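PDB 6OW4: oxidoreductase, short chain dehydrogenase/reductase family protein from Bifidobacterium adolescentis L2-32, which interconverts the 20-keto and 20beta-hydroxy groups of steroids, with NADH as its cofactor, as a 20beta-hydroxysteroid dehydrogenase of the short-chain dehydrogenase/reductase family. Local coordinates for residues F[56-61]-F[66-71]; F[183-188]-F[282-287]; F[23-26]-F[30-33]; F[165-170]-F[221-226]. One frame throughout, in Å; residues are numbered along the deposited sequence.

Contact 1: residues F[56-61]-F[66-71]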
loop_
_atom_site.group_PDB
_atom_site.type_symbol
_atom_site.label_atom_id
_atom_site.label_comp_id
_atom_site.label_asym_id
_atom_site.label_seq_id
_atom_site.Cartn_x
_atom_site.Cartn_y
_atom_site.Cartn_z
ATOM N N ASN F 56 -6.669 8.755 27.792
ATOM C CA ASN F 56 -7.998 8.218 27.388
ATOM C C ASN F 56 -7.866 6.735 27.013
ATOM O O ASN F 56 -8.776 5.959 27.367
ATOM C CB ASN F 56 -8.631 9.028 26.252
ATOM C CG ASN F 56 -9.223 10.342 26.719
ATOM O OD1 ASN F 56 -10.435 10.532 26.670
ATOM N ND2 ASN F 56 -8.380 11.256 27.169
ATOM N N ALA F 57 -6.789 6.359 26.316
ATOM C CA ALA F 57 -6.457 4.955 25.971
ATOM C C ALA F 57 -6.281 4.151 27.263
ATOM O O ALA F 57 -6.955 3.119 27.415
ATOM C CB ALA F 57 -5.214 4.898 25.117
ATOM N N ALA F 58 -5.411 4.631 28.157
ATOM C CA ALA F 58 -5.129 4.039 29.486
ATOM C C ALA F 58 -6.435 3.874 30.273
ATOM O O ALA F 58 -6.636 2.792 30.863
ATOM C CB ALA F 58 -4.143 4.901 30.233
ATOM N N ALA F 59 -7.287 4.907 30.269
ATOM C CA ALA F 59 -8.587 4.948 30.983
ATOM C C ALA F 59 -9.519 3.853 30.446
ATOM O O ALA F 59 -10.203 3.207 31.265
ATOM C CB ALA F 59 -9.212 6.314 30.849
ATOM N N ALA F 60 -9.545 3.662 29.122
ATOM C CA ALA F 60 -10.363 2.637 28.430
ATOM C C ALA F 60 -9.863 1.236 28.802
ATOM O O ALA F 60 -10.707 0.349 29.035
ATOM C CB ALA F 60 -10.323 2.857 26.937
ATOM N N LEU F 61 -8.540 1.052 28.856
ATOM C CA LEU F 61 -7.887 -0.233 29.225
ATOM C C LEU F 61 -8.170 -0.554 30.699
ATOM O O LEU F 61 -8.357 -1.745 31.010
ATOM C CB LEU F 61 -6.385 -0.130 28.948
ATOM C CG LEU F 61 -6.006 -0.044 27.470
ATOM C CD1 LEU F 61 -4.633 0.586 27.294
ATOM C CD2 LEU F 61 -6.060 -1.414 26.811
ATOM N N ALA F 66 -7.839 -3.628 33.363
ATOM C CA ALA F 66 -6.382 -3.850 33.197
ATOM C C ALA F 66 -5.592 -2.915 34.119
ATOM O O ALA F 66 -5.992 -1.744 34.262
ATOM C CB ALA F 66 -5.986 -3.632 31.758
ATOM N N ASP F 67 -4.504 -3.420 34.708
ATOM C CA ASP F 67 -3.496 -2.602 35.435
ATOM C C ASP F 67 -2.693 -1.813 34.395
ATOM O O ASP F 67 -2.143 -2.449 33.474
ATOM C CB ASP F 67 -2.591 -3.474 36.311
ATOM C CG ASP F 67 -3.336 -4.282 37.361
ATOM O OD1 ASP F 67 -4.482 -3.910 37.688
ATOM O OD2 ASP F 67 -2.764 -5.280 37.845
ATOM N N VAL F 68 -2.646 -0.483 34.529
ATOM C CA VAL F 68 -2.013 0.439 33.538
ATOM C C VAL F 68 -1.002 1.338 34.263
ATOM O O VAL F 68 -1.416 2.094 35.162
ATOM C CB VAL F 68 -3.066 1.277 32.785
ATOM C CG1 VAL F 68 -2.478 1.918 31.536
ATOM C CG2 VAL F 68 -4.300 0.462 32.431
ATOM N N ALA F 69 0.275 1.252 33.879
ATOM C CA ALA F 69 1.337 2.206 34.272
ATOM C C ALA F 69 1.284 3.403 33.317
ATOM O O ALA F 69 1.447 3.189 32.103
ATOM C CB ALA F 69 2.685 1.532 34.244
ATOM N N LEU F 70 1.032 4.603 33.848
ATOM C CA LEU F 70 0.948 5.867 33.067
ATOM C C LEU F 70 2.357 6.458 32.949
ATOM O O LEU F 70 2.879 6.958 33.964
ATOM C CB LEU F 70 -0.017 6.837 33.759
ATOM C CG LEU F 70 -1.401 6.278 34.091
ATOM C CD1 LEU F 70 -2.286 7.357 34.695
ATOM C CD2 LEU F 70 -2.066 5.675 32.862
ATOM N N VAL F 71 2.946 6.382 31.752
ATOM C CA VAL F 71 4.361 6.765 31.477
ATOM C C VAL F 71 4.377 8.073 30.678
ATOM O O VAL F 71 3.690 8.146 29.642
ATOM C CB VAL F 71 5.108 5.635 30.740
ATOM C CG1 VAL F 71 6.556 6.004 30.451
ATOM C CG2 VAL F 71 5.030 4.320 31.504
#
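Ala66 N gives its hydrogen to Leu61 O, a weak bond of 3.1 Å bent to 132° at the hydrogen, which ties the first residue of 66-71 to the last turns of the helix. The same oxygen of Leu61 also lies 3.1 Å from Ala66 CB, so Ala66 is pressed closely against this carbonyl. Beyond it the chain runs back along the helix it has just left: the axes of 56-61 and 66-71 pass 8.3 Å apart with their directions at 157°, nearly antiparallel. This is the helix-to-strand return of the beta-alpha-beta unit made by strand 42-47, helix 52-63 and strand 66-72 of the Rossmann fold. Val68 fills the middle with both branches. With CG1 anti to the backbone N (chi1 -164°), that methyl reaches Ala58 CB at 3.7 Å, while CG2 is turned to Ala58 O, also 3.7 Å away, and to Leu61 CB. Farther along, Leu70 CD2 comes to 3.4 Å from Ala58 CB, tighter than usual for two carbons. Ala58 is therefore the shared seat of two strand side chains. Val46 of strand 42-47 lies against both Ala58 and Val68, and Leu70 also packs on Leu80 and Leu83 of helix 77-91. On the helix, Asn56 and Ala59 meet Trp26 of the second subunit. The side-chain interface is wholly apolar and buried, so it holds the helix on the sheet by close hydrocarbon fit, with one weak polar tie, just before the strand reaches Asp72, an NAD-binding residue.

Contact 2: residues F[183-188]-F[282-287]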
loop_
_atom_site.group_PDB
_atom_site.type_symbol
_atom_site.label_atom_id
_atom_site.label_comp_id
_atom_site.label_asym_id
_atom_site.label_seq_id
_atom_site.Cartn_x
_atom_site.Cartn_y
_atom_site.Cartn_z
ATOM N N SER F 183 0.620 11.159 8.398
ATOM C CA SER F 183 1.913 11.781 8.006
ATOM C C SER F 183 2.900 10.686 7.579
ATOM O O SER F 183 3.751 10.966 6.713
ATOM C CB SER F 183 2.470 12.622 9.122
ATOM O OG SER F 183 1.498 13.544 9.591
ATOM N N GLY F 184 2.778 9.493 8.177
ATOM C CA GLY F 184 3.546 8.279 7.835
ATOM C C GLY F 184 3.105 7.655 6.518
ATOM O O GLY F 184 3.882 6.858 5.967
ATOM N N HIS F 185 1.897 7.983 6.042
ATOM C CA HIS F 185 1.316 7.506 4.757
ATOM C C HIS F 185 1.372 8.605 3.691
ATOM O O HIS F 185 1.747 8.294 2.542
ATOM C CB HIS F 185 -0.139 7.067 4.953
ATOM C CG HIS F 185 -0.305 5.867 5.821
ATOM N ND1 HIS F 185 -0.964 5.922 7.032
ATOM C CD2 HIS F 185 0.085 4.586 5.655
ATOM C CE1 HIS F 185 -0.974 4.725 7.576
ATOM N NE2 HIS F 185 -0.339 3.887 6.751
ATOM N N ASN F 186 0.976 9.825 4.066
ATOM C CA ASN F 186 0.726 10.976 3.159
ATOM C C ASN F 186 1.301 12.252 3.778
ATOM O O ASN F 186 1.226 12.393 5.010
ATOM C CB ASN F 186 -0.773 11.173 2.915
ATOM C CG ASN F 186 -1.415 10.016 2.182
ATOM O OD1 ASN F 186 -2.036 9.154 2.801
ATOM N ND2 ASN F 186 -1.265 9.984 0.868
ATOM N N ALA F 187 1.836 13.153 2.952
ATOM C CA ALA F 187 2.137 14.547 3.348
ATOM C C ALA F 187 0.801 15.263 3.581
ATOM O O ALA F 187 0.023 15.383 2.610
ATOM C CB ALA F 187 2.968 15.238 2.295
ATOM N N ASN F 188 0.534 15.676 4.824
ATOM C CA ASN F 188 -0.753 16.296 5.240
ATOM C C ASN F 188 -1.024 17.511 4.346
ATOM O O ASN F 188 -0.166 18.412 4.295
ATOM C CB ASN F 188 -0.765 16.683 6.721
ATOM C CG ASN F 188 -0.538 15.512 7.655
ATOM O OD1 ASN F 188 -0.101 14.444 7.231
ATOM N ND2 ASN F 188 -0.827 15.706 8.931
ATOM N N GLY F 282 0.880 -7.187 12.663
ATOM C CA GLY F 282 1.721 -6.664 11.571
ATOM C C GLY F 282 0.928 -5.847 10.565
ATOM O O GLY F 282 1.364 -5.771 9.400
ATOM N N THR F 283 -0.186 -5.245 10.994
ATOM C CA THR F 283 -1.042 -4.370 10.149
ATOM C C THR F 283 -1.286 -3.034 10.859
ATOM O O THR F 283 -0.852 -2.876 12.016
ATOM C CB THR F 283 -2.356 -5.067 9.769
ATOM O OG1 THR F 283 -2.976 -4.269 8.762
ATOM C CG2 THR F 283 -3.303 -5.257 10.935
ATOM N N ASP F 284 -1.957 -2.114 10.163
ATOM C CA ASP F 284 -2.276 -0.745 10.637
ATOM C C ASP F 284 -3.794 -0.557 10.618
ATOM O O ASP F 284 -4.439 -1.066 9.686
ATOM C CB ASP F 284 -1.603 0.306 9.753
ATOM C CG ASP F 284 -1.909 1.733 10.172
ATOM O OD1 ASP F 284 -1.634 2.073 11.342
ATOM O OD2 ASP F 284 -2.434 2.488 9.328
ATOM N N ILE F 285 -4.334 0.155 11.607
ATOM C CA ILE F 285 -5.758 0.600 11.631
ATOM C C ILE F 285 -5.766 2.131 11.590
ATOM O O ILE F 285 -5.359 2.758 12.591
ATOM C CB ILE F 285 -6.506 0.017 12.848
ATOM C CG1 ILE F 285 -6.348 -1.506 12.911
ATOM C CG2 ILE F 285 -7.968 0.443 12.833
ATOM C CD1 ILE F 285 -7.218 -2.196 13.940
ATOM N N ARG F 286 -6.181 2.700 10.455
ATOM C CA ARG F 286 -6.338 4.164 10.261
ATOM C C ARG F 286 -7.651 4.601 10.919
ATOM O O ARG F 286 -8.683 3.952 10.667
ATOM C CB ARG F 286 -6.308 4.521 8.773
ATOM C CG ARG F 286 -5.033 4.083 8.067
ATOM C CD ARG F 286 -4.936 4.560 6.631
ATOM N NE ARG F 286 -4.007 3.738 5.866
ATOM C CZ ARG F 286 -3.594 3.999 4.628
ATOM N NH1 ARG F 286 -4.020 5.078 3.994
ATOM N NH2 ARG F 286 -2.749 3.181 4.025
ATOM N N VAL F 287 -7.593 5.649 11.744
ATOM C CA VAL F 287 -8.766 6.257 12.438
ATOM C C VAL F 287 -8.777 7.750 12.087
ATOM O O VAL F 287 -8.355 8.560 12.933
ATOM C CB VAL F 287 -8.703 6.002 13.957
ATOM C CG1 VAL F 287 -9.994 6.395 14.654
ATOM C CG2 VAL F 287 -8.357 4.552 14.267
#
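Strand 284-287, at one edge of the Rossmann sheet within this chain, meets the loop that follows strand 174-179 through a stack of Arg286 on His185. The guanidinium lies flat on the imidazole, group centres 3.8 Å apart and planes 20° from parallel. Its CZ sits over the middle of the ring, NH2 comes to 3.6 Å from His185 CD2, and NE lies equally far from His185 CE1. An extended Arg286 chain from CG to NE carries the flat group across to the loop. Asp284 approaches the same ring at its edge, near the ring plane, with OD2 3.2 Å from His185 CE1 and the carboxylate turned 45° from the ring. One residue of the loop thus takes a cationic group over its face and a carboxylate at its rim. The other oxygen, Asp284 OD1, is gripped by the hydroxyls of Thr227 and Ser229, which helps fix the carboxylate. The His185 backbone O bonds to Arg212 of the third subunit. Strand 223-230 runs alongside 284-287, its Ser229 touching both His185 and Arg286, Met208 of helix 198-217 touches His185 and Asp284, and Ile285 and Val287 pack against helix 262-273.

Contact 3: residues F[23-26]-F[30-33]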
loop_
_atom_site.group_PDB
_atom_site.type_symbol
_atom_site.label_atom_id
_atom_site.label_comp_id
_atom_site.label_asym_id
_atom_site.label_seq_id
_atom_site.Cartn_x
_atom_site.Cartn_y
_atom_site.Cartn_z
ATOM N N LEU F 23 -15.780 -24.089 14.826
ATOM C CA LEU F 23 -16.501 -23.304 13.785
ATOM C C LEU F 23 -17.528 -22.359 14.421
ATOM O O LEU F 23 -17.770 -21.289 13.828
ATOM C CB LEU F 23 -17.193 -24.273 12.817
ATOM C CG LEU F 23 -16.424 -24.614 11.540
ATOM C CD1 LEU F 23 -14.958 -24.901 11.823
ATOM C CD2 LEU F 23 -17.069 -25.796 10.832
ATOM N N ASP F 24 -18.125 -22.741 15.555
ATOM C CA ASP F 24 -19.317 -22.059 16.128
ATOM C C ASP F 24 -19.256 -22.081 17.659
ATOM O O ASP F 24 -19.934 -22.925 18.274
ATOM C CB ASP F 24 -20.598 -22.700 15.590
ATOM C CG ASP F 24 -20.656 -22.753 14.072
ATOM O OD1 ASP F 24 -20.889 -21.697 13.452
ATOM O OD2 ASP F 24 -20.448 -23.850 13.519
ATOM N N LYS F 25 -18.488 -21.157 18.244
ATOM C CA LYS F 25 -18.380 -20.955 19.715
ATOM C C LYS F 25 -19.668 -20.310 20.246
ATOM O O LYS F 25 -19.948 -20.474 21.449
ATOM C CB LYS F 25 -17.165 -20.084 20.054
ATOM C CG LYS F 25 -15.816 -20.666 19.652
ATOM C CD LYS F 25 -14.636 -19.840 20.118
ATOM C CE LYS F 25 -13.323 -20.306 19.528
ATOM N NZ LYS F 25 -12.193 -19.451 19.958
ATOM N N TRP F 26 -20.412 -19.606 19.385
ATOM C CA TRP F 26 -21.680 -18.903 19.728
ATOM C C TRP F 26 -22.742 -19.906 20.194
ATOM O O TRP F 26 -23.706 -19.469 20.855
ATOM C CB TRP F 26 -22.186 -18.060 18.548
ATOM C CG TRP F 26 -22.564 -18.844 17.327
ATOM C CD1 TRP F 26 -21.751 -19.171 16.282
ATOM C CD2 TRP F 26 -23.859 -19.383 17.009
ATOM N NE1 TRP F 26 -22.445 -19.882 15.342
ATOM C CE2 TRP F 26 -23.741 -20.028 15.759
ATOM C CE3 TRP F 26 -25.103 -19.386 17.652
ATOM C CZ2 TRP F 26 -24.817 -20.669 15.146
ATOM C CZ3 TRP F 26 -26.165 -20.021 17.046
ATOM C CH2 TRP F 26 -26.022 -20.653 15.810
ATOM N N ASN F 30 -22.122 -20.501 27.792
ATOM C CA ASN F 30 -21.095 -19.880 28.672
ATOM C C ASN F 30 -20.247 -18.885 27.871
ATOM O O ASN F 30 -19.720 -17.940 28.491
ATOM C CB ASN F 30 -20.208 -20.936 29.335
ATOM C CG ASN F 30 -20.983 -21.875 30.235
ATOM O OD1 ASN F 30 -21.862 -21.447 30.982
ATOM N ND2 ASN F 30 -20.665 -23.158 30.171
ATOM N N TYR F 31 -20.112 -19.094 26.557
ATOM C CA TYR F 31 -19.308 -18.238 25.645
ATOM C C TYR F 31 -20.080 -16.954 25.320
ATOM O O TYR F 31 -21.315 -17.009 25.171
ATOM C CB TYR F 31 -18.951 -18.984 24.357
ATOM C CG TYR F 31 -18.300 -18.126 23.304
ATOM C CD1 TYR F 31 -16.944 -17.839 23.349
ATOM C CD2 TYR F 31 -19.042 -17.585 22.267
ATOM C CE1 TYR F 31 -16.341 -17.045 22.387
ATOM C CE2 TYR F 31 -18.456 -16.788 21.295
ATOM C CZ TYR F 31 -17.100 -16.518 21.355
ATOM O OH TYR F 31 -16.519 -15.738 20.400
ATOM N N SER F 32 -19.358 -15.834 25.214
ATOM C CA SER F 32 -19.863 -14.530 24.711
ATOM C C SER F 32 -18.758 -13.816 23.926
ATOM O O SER F 32 -17.602 -13.817 24.390
ATOM C CB SER F 32 -20.380 -13.667 25.828
ATOM O OG SER F 32 -20.851 -12.424 25.325
ATOM N N ILE F 33 -19.118 -13.224 22.784
ATOM C CA ILE F 33 -18.195 -12.462 21.891
ATOM C C ILE F 33 -17.748 -11.176 22.600
ATOM O O ILE F 33 -16.664 -10.669 22.257
ATOM C CB ILE F 33 -18.868 -12.180 20.529
ATOM C CG1 ILE F 33 -17.852 -11.778 19.456
ATOM C CG2 ILE F 33 -19.985 -11.153 20.664
ATOM C CD1 ILE F 33 -17.007 -12.922 18.941
#
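Lys25 and Tyr31 meet in the N-terminal arm, the irregular stretch between helix 12-20 and strand 42-47 that reaches out from the Rossmann domain to the second subunit. The tight part is a CH-pi contact. Lys25 CB stands over the middle of the Tyr31 ring, 3.6 Å from its centroid and only 6° off the ring normal, and all six ring carbons lie within about 4 Å of this one methylene. Tyr31 is swung there by its first torsion, which sets CG anti to the backbone N (chi1 172°) and brings the ring back against Lys25. Its CD2 comes to 3.1 Å from Lys25 O, and CB and CG of the same tyrosine also approach this carbonyl. Trp26 N approaches obliquely, 3.8 Å from Tyr31 CD2. The looser side begins past Lys25 CB: CD still brushes Tyr31 CE1 at 4.0 Å, but the extended, partly exposed chain then leads away and takes NZ into a salt bridge with Asp263 of the second subunit. That aspartate also packs on Tyr31, so one residue of the neighbouring subunit meets both partners of the CH-pi contact. Next to Lys25 in the chain, Asp24 makes a salt bridge to Arg55 of the second subunit with the same OD1 that accepts the indole hydrogen of its own chain: Trp26 NE1 lies 3.0 Å from Asp24 OD1, on the anti side of the carboxylate and 23° out of its plane.

Contact 4: residues F[165-170]-F[221-226]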
loop_
_atom_site.group_PDB
_atom_site.type_symbol
_atom_site.label_atom_id
_atom_site.label_comp_id
_atom_site.label_asym_id
_atom_site.label_seq_id
_atom_site.Cartn_x
_atom_site.Cartn_y
_atom_site.Cartn_z
ATOM N N GLU F 165 10.631 -7.593 25.614
ATOM C CA GLU F 165 11.714 -8.183 26.450
ATOM C C GLU F 165 11.092 -8.822 27.698
ATOM O O GLU F 165 11.384 -10.005 27.960
ATOM C CB GLU F 165 12.755 -7.128 26.835
ATOM C CG GLU F 165 13.871 -6.975 25.815
ATOM C CD GLU F 165 14.851 -5.844 26.087
ATOM O OE1 GLU F 165 14.671 -5.130 27.093
ATOM O OE2 GLU F 165 15.795 -5.680 25.289
ATOM N N ILE F 166 10.267 -8.064 28.428
ATOM C CA ILE F 166 9.563 -8.512 29.668
ATOM C C ILE F 166 8.719 -9.751 29.343
ATOM O O ILE F 166 8.786 -10.728 30.114
ATOM C CB ILE F 166 8.705 -7.374 30.262
ATOM C CG1 ILE F 166 9.574 -6.270 30.870
ATOM C CG2 ILE F 166 7.705 -7.914 31.277
ATOM C CD1 ILE F 166 8.878 -4.932 31.005
ATOM N N MET F 167 7.957 -9.696 28.245
ATOM C CA MET F 167 6.991 -10.745 27.822
ATOM C C MET F 167 7.712 -12.087 27.669
ATOM O O MET F 167 7.257 -13.074 28.280
ATOM C CB MET F 167 6.328 -10.369 26.495
ATOM C CG MET F 167 5.310 -9.257 26.631
ATOM S SD MET F 167 4.801 -8.587 25.032
ATOM C CE MET F 167 3.764 -7.224 25.557
ATOM N N ARG F 168 8.790 -12.116 26.881
ATOM C CA ARG F 168 9.587 -13.340 26.602
ATOM C C ARG F 168 10.281 -13.802 27.888
ATOM O O ARG F 168 10.248 -15.016 28.171
ATOM C CB ARG F 168 10.595 -13.070 25.482
ATOM C CG ARG F 168 9.949 -12.828 24.125
ATOM C CD ARG F 168 10.991 -12.562 23.060
ATOM N NE ARG F 168 11.625 -11.264 23.238
ATOM C CZ ARG F 168 12.749 -10.879 22.642
ATOM N NH1 ARG F 168 13.387 -11.696 21.818
ATOM N NH2 ARG F 168 13.235 -9.673 22.875
ATOM N N GLU F 169 10.864 -12.864 28.641
ATOM C CA GLU F 169 11.561 -13.125 29.932
ATOM C C GLU F 169 10.577 -13.725 30.943
ATOM O O GLU F 169 11.016 -14.563 31.755
ATOM C CB GLU F 169 12.193 -11.842 30.474
ATOM C CG GLU F 169 13.476 -11.458 29.757
ATOM C CD GLU F 169 13.966 -10.045 30.023
ATOM O OE1 GLU F 169 13.468 -9.417 30.978
ATOM O OE2 GLU F 169 14.843 -9.573 29.272
ATOM N N HIS F 170 9.305 -13.311 30.896
ATOM C CA HIS F 170 8.214 -13.806 31.779
ATOM C C HIS F 170 7.547 -15.041 31.159
ATOM O O HIS F 170 6.770 -15.703 31.873
ATOM C CB HIS F 170 7.214 -12.680 32.078
ATOM C CG HIS F 170 7.726 -11.694 33.073
ATOM N ND1 HIS F 170 6.887 -10.873 33.801
ATOM C CD2 HIS F 170 8.981 -11.418 33.488
ATOM C CE1 HIS F 170 7.605 -10.120 34.606
ATOM N NE2 HIS F 170 8.893 -10.438 34.436
ATOM N N ASP F 221 6.408 -16.173 19.799
ATOM C CA ASP F 221 6.455 -15.848 21.251
ATOM C C ASP F 221 5.056 -15.449 21.746
ATOM O O ASP F 221 4.936 -15.104 22.942
ATOM C CB ASP F 221 7.489 -14.751 21.522
ATOM C CG ASP F 221 8.893 -15.089 21.039
ATOM O OD1 ASP F 221 9.357 -16.213 21.329
ATOM O OD2 ASP F 221 9.510 -14.231 20.371
ATOM N N GLY F 222 4.045 -15.494 20.871
ATOM C CA GLY F 222 2.642 -15.167 21.195
ATOM C C GLY F 222 2.420 -13.670 21.344
ATOM O O GLY F 222 1.432 -13.284 21.995
ATOM N N ILE F 223 3.294 -12.853 20.748
ATOM C CA ILE F 223 3.244 -11.363 20.817
ATOM C C ILE F 223 2.732 -10.836 19.472
ATOM O O ILE F 223 3.329 -11.184 18.436
ATOM C CB ILE F 223 4.625 -10.784 21.197
ATOM C CG1 ILE F 223 5.092 -11.311 22.559
ATOM C CG2 ILE F 223 4.613 -9.260 21.156
ATOM C CD1 ILE F 223 6.527 -10.984 22.900
ATOM N N ARG F 224 1.649 -10.052 19.497
ATOM C CA ARG F 224 1.103 -9.325 18.321
ATOM C C ARG F 224 1.620 -7.885 18.361
ATOM O O ARG F 224 1.806 -7.357 19.476
ATOM C CB ARG F 224 -0.429 -9.373 18.318
ATOM C CG ARG F 224 -0.997 -10.781 18.225
ATOM C CD ARG F 224 -2.513 -10.836 18.203
ATOM N NE ARG F 224 -3.128 -10.184 19.355
ATOM C CZ ARG F 224 -3.699 -8.980 19.354
ATOM N NH1 ARG F 224 -3.746 -8.248 18.251
ATOM N NH2 ARG F 224 -4.229 -8.508 20.469
ATOM N N SER F 225 1.860 -7.291 17.189
ATOM C CA SER F 225 2.362 -5.903 17.020
ATOM C C SER F 225 1.586 -5.217 15.896
ATOM O O SER F 225 1.675 -5.684 14.745
ATOM C CB SER F 225 3.844 -5.884 16.745
ATOM O OG SER F 225 4.320 -4.550 16.619
ATOM N N ASN F 226 0.858 -4.150 16.226
ATOM C CA ASN F 226 0.020 -3.385 15.267
ATOM C C ASN F 226 0.234 -1.888 15.502
ATOM O O ASN F 226 0.739 -1.520 16.580
ATOM C CB ASN F 226 -1.457 -3.764 15.384
ATOM C CG ASN F 226 -1.721 -5.202 14.994
ATOM O OD1 ASN F 226 -1.634 -5.556 13.819
ATOM N ND2 ASN F 226 -2.045 -6.035 15.972
#
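Met167 lays its sulfur against the end of Ile223: SD is 3.6 Å from Ile223 CD1 and 3.7 Å from CG1, and the Met167 CB touches that CD1 methyl at 3.7 Å. The two side chains cross at a slant, the CD1 methyl facing both the sulfur and CB of the methionine. Ile223 reaches there because CG1 stands anti to its carbonyl carbon (chi1 -60°) and the branch continues extended. Beside this pair Arg168 CG grazes Ile223 CD1, and Arg168 CD lies 3.5 Å from Asp221 OD2. Here it is the methylenes of the arginine that run past the carboxylate; the charged atoms stay apart, NE being 4.6 Å from Asp221 OD2. Helix 142-170 leads into strand 174-179 of the parallel Rossmann sheet, and strand 223-230 lies next to that strand. Leu176 of strand 174-179 touches both Met167 and Ile223, and backbone hydrogen bonds join Arg224 with Gly174 and Leu176. Gly222, with positive phi, turns the chain between Asp221 and Ile223. A bend at chi3 (-71°) turns the head of Arg168 back along its helix, where NE bonds to His164 O, while NH2 makes a salt bridge to Asp139 of the third subunit.

In the fold
Contacts 1, 2 and 4 all reach the seven-stranded parallel sheet, whereas contact 3 belongs to the N-terminal arm, about 28 Å from contact 1 between centres. Contact 1 is the buried one, hydrocarbon but for one weak backbone bond. Contact 4 is partly buried, apolar where it faces the sheet and charged at its outer side. Contact 2, at the surface by the edge strand, relies on flat polar groups, and contact 3 on a single aromatic face. Contacts 2 and 4 share neighbouring strands and touch directly, Gly282 N lying 2.7 Å from Ser225 O. Other subunits border every contact; contacts 1, 2 and 3 all touch the second subunit.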